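Local coordinates for biphenyl-2,3-diol 1,2-dioxygenase III-related protein (Vibrio cholerae, PDB 3EY8) that is of unproven function but belongs to the glyoxalase/bleomycin resistance/dioxygenase (VOC) superfamily and binds a metal ion, seen as calcium, at residues Val96-Gly101 with Thr113-Arg118. The protein carries 9 engineered substitutions. Numbering follows the deposited sequence. Where two conformers were deposited one is given.
Engineered in segment 96-101: Val97 (natural residue Thr).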
loop_
_atom_site.group_PDB
_atom_site.type_symbol
_atom_site.label_atom_id
_atom_site.label_comp_id
_atom_site.label_asym_id
_atom_site.label_seq_id
_atom_site.Cartn_x
_atom_site.Cartn_y
_atom_site.Cartn_z
ATOM N N VAL B 96 -11.838 -19.763 -2.450
ATOM C CA VAL B 96 -11.799 -18.568 -1.614
ATOM C C VAL B 96 -13.183 -17.965 -1.403
ATOM O O VAL B 96 -13.957 -17.804 -2.347
ATOM C CB VAL B 96 -10.846 -17.509 -2.212
ATOM C CG1 VAL B 96 -10.976 -16.173 -1.481
ATOM C CG2 VAL B 96 -9.414 -18.010 -2.148
ATOM N N VAL B 97 -13.488 -17.638 -0.151
ATOM C CA VAL B 97 -14.790 -17.092 0.209
ATOM C C VAL B 97 -14.847 -15.597 -0.070
ATOM O O VAL B 97 -14.081 -14.811 0.501
ATOM C CB VAL B 97 -15.130 -17.367 1.690
ATOM C CG1 VAL B 97 -16.381 -16.614 2.108
ATOM C CG2 VAL B 97 -15.306 -18.872 1.917
ATOM N N ILE B 98 -15.752 -15.205 -0.959
ATOM C CA ILE B 98 -15.969 -13.790 -1.236
ATOM C C ILE B 98 -16.919 -13.242 -0.188
ATOM O O ILE B 98 -18.050 -13.705 -0.050
ATOM C CB ILE B 98 -16.517 -13.571 -2.648
ATOM C CG1 ILE B 98 -15.483 -14.049 -3.675
ATOM C CG2 ILE B 98 -16.880 -12.096 -2.861
ATOM C CD1 ILE B 98 -15.916 -13.887 -5.105
HETATM N N MSE B 99 -16.461 -12.250 0.563
HETATM C CA MSE B 99 -17.254 -11.755 1.686
HETATM C C MSE B 99 -18.282 -10.686 1.311
HETATM O O MSE B 99 -19.230 -10.451 2.060
HETATM C CB MSE B 99 -16.350 -11.263 2.818
HETATM C CG MSE B 99 -15.696 -9.923 2.568
HETATM SE SE MSE B 99 -14.387 -9.563 3.956
HETATM C CE MSE B 99 -13.380 -11.218 3.808
ATOM N N GLU B 100 -18.102 -10.049 0.157
ATOM C CA GLU B 100 -19.060 -9.063 -0.318
ATOM C C GLU B 100 -18.685 -8.687 -1.738
ATOM O O GLU B 100 -17.506 -8.744 -2.100
ATOM C CB GLU B 100 -19.013 -7.828 0.583
ATOM C CG GLU B 100 -20.113 -6.813 0.347
ATOM C CD GLU B 100 -19.979 -5.599 1.250
ATOM O OE1 GLU B 100 -19.031 -5.558 2.065
ATOM O OE2 GLU B 100 -20.824 -4.686 1.145
ATOM N N GLY B 101 -19.680 -8.308 -2.536
ATOM C CA GLY B 101 -19.442 -7.886 -3.907
ATOM C C GLY B 101 -20.352 -8.600 -4.883
ATOM O O GLY B 101 -20.893 -9.660 -4.554
ATOM N N THR B 113 -16.113 -0.722 -9.043
ATOM C CA THR B 113 -16.905 -1.816 -8.506
ATOM C C THR B 113 -15.952 -2.837 -7.885
ATOM O O THR B 113 -14.943 -3.193 -8.500
ATOM C CB THR B 113 -17.751 -2.469 -9.606
ATOM O OG1 THR B 113 -18.539 -1.457 -10.253
ATOM C CG2 THR B 113 -18.668 -3.520 -9.019
ATOM N N SER B 114 -16.266 -3.298 -6.671
ATOM C CA SER B 114 -15.321 -4.085 -5.875
ATOM C C SER B 114 -15.914 -5.404 -5.380
ATOM O O SER B 114 -17.129 -5.534 -5.241
ATOM C CB SER B 114 -14.869 -3.277 -4.642
ATOM O OG SER B 114 -14.197 -2.084 -4.991
ATOM N N PHE B 115 -15.043 -6.376 -5.111
ATOM C CA PHE B 115 -15.396 -7.509 -4.262
ATOM C C PHE B 115 -14.263 -7.752 -3.263
ATOM O O PHE B 115 -13.156 -7.256 -3.458
ATOM C CB PHE B 115 -15.788 -8.769 -5.061
ATOM C CG PHE B 115 -14.651 -9.439 -5.805
ATOM C CD1 PHE B 115 -13.988 -10.531 -5.257
ATOM C CD2 PHE B 115 -14.290 -9.020 -7.078
ATOM C CE1 PHE B 115 -12.968 -11.172 -5.954
ATOM C CE2 PHE B 115 -13.271 -9.656 -7.775
ATOM C CZ PHE B 115 -12.612 -10.733 -7.210
ATOM N N TYR B 116 -14.550 -8.480 -2.187
ATOM C CA TYR B 116 -13.629 -8.578 -1.058
ATOM C C TYR B 116 -13.397 -10.014 -0.619
ATOM O O TYR B 116 -14.302 -10.844 -0.657
ATOM C CB TYR B 116 -14.194 -7.836 0.160
ATOM C CG TYR B 116 -14.387 -6.349 -0.003
ATOM C CD1 TYR B 116 -15.538 -5.844 -0.586
ATOM C CD2 TYR B 116 -13.435 -5.452 0.458
ATOM C CE1 TYR B 116 -15.729 -4.491 -0.725
ATOM C CE2 TYR B 116 -13.614 -4.092 0.319
ATOM C CZ TYR B 116 -14.768 -3.621 -0.274
ATOM O OH TYR B 116 -14.971 -2.268 -0.413
ATOM N N PHE B 117 -12.182 -10.295 -0.173
ATOM C CA PHE B 117 -11.885 -11.558 0.485
ATOM C C PHE B 117 -10.640 -11.350 1.332
ATOM O O PHE B 117 -10.031 -10.284 1.280
ATOM C CB PHE B 117 -11.659 -12.671 -0.543
ATOM C CG PHE B 117 -10.620 -12.342 -1.573
ATOM C CD1 PHE B 117 -10.976 -11.698 -2.744
ATOM C CD2 PHE B 117 -9.289 -12.671 -1.372
ATOM C CE1 PHE B 117 -10.019 -11.384 -3.697
ATOM C CE2 PHE B 117 -8.322 -12.360 -2.327
ATOM C CZ PHE B 117 -8.693 -11.716 -3.488
ATOM N N ARG B 118 -10.255 -12.362 2.103
ATOM C CA ARG B 118 -9.072 -12.247 2.952
ATOM C C ARG B 118 -7.949 -13.154 2.497
ATOM O O ARG B 118 -8.190 -14.254 1.971
ATOM C CB ARG B 118 -9.420 -12.555 4.413
ATOM C CG ARG B 118 -10.341 -11.521 5.016
ATOM C CD ARG B 118 -10.567 -11.694 6.497
ATOM N NE ARG B 118 -11.627 -10.785 6.926
ATOM C CZ ARG B 118 -11.443 -9.493 7.177
ATOM N NH1 ARG B 118 -10.234 -8.957 7.055
ATOM N NH2 ARG B 118 -12.464 -8.733 7.554
HETATM O O HOH W 1 -12.263 -14.481 2.548
#
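This is an irregular antiparallel pairing in which Val96-Gly101, the link from helix 84-93 into outer strand 103-107, lies along the internal strand 110-118. The end-to-end directions are 149° apart, and two backbone hydrogen bonds, from Met99 and Glu100 in turn, both use Tyr116. Met99 N donates to Tyr116 O at 2.9 Å, standing above the carbonyl plane, whereas Tyr116 N reaches Glu100 O at 3.0 Å nearly along the C=O axis. Farther along, a water bridges the chains, donating to the backbone O of engineered Val97 and accepting from Arg118 N. With helix 84-93, the sheet 75-79, 124-129, 110-118 and 103-107 forms the second of the chain's two βαβββ modules, as in the VOC superfamily, and Val96-Gly101 is its α-to-β connection. Side chains sort by face. Toward helices 84-93 and 21-32, which complete this apolar layer, Val96 CG1, anti to its backbone N, packs 3.7 Å from Phe117 CB, while Ile98 CD1 lies obliquely 3.9 Å from Phe115 CD1. On the Tyr116 face, selenomethionine Met99 crosses Tyr116 at about a right angle, its CG 3.5 Å from Tyr116 CB, and the bend at chi3 (53°) carries CE to 3.3 Å from Arg118 CG. Pro64 of the second subunit packs on Met99, and Arg118 NH1 hydrogen-bonds to Lys65 O of that subunit. Glu100 O also lies in plane at the edge of the Tyr116 ring. At Gly101 a CB would clash with Phe115 CB and Ser114 O, and the backbone angles (phi 130°) would also jam it against Glu100 O. Tyr116 OH hydrogen-bonds to Arg105 NE, and Ser114 OG to Ser128 OG and to Glu126, a residue of the calcium site seen in this protein, though no ion is bound to this chain.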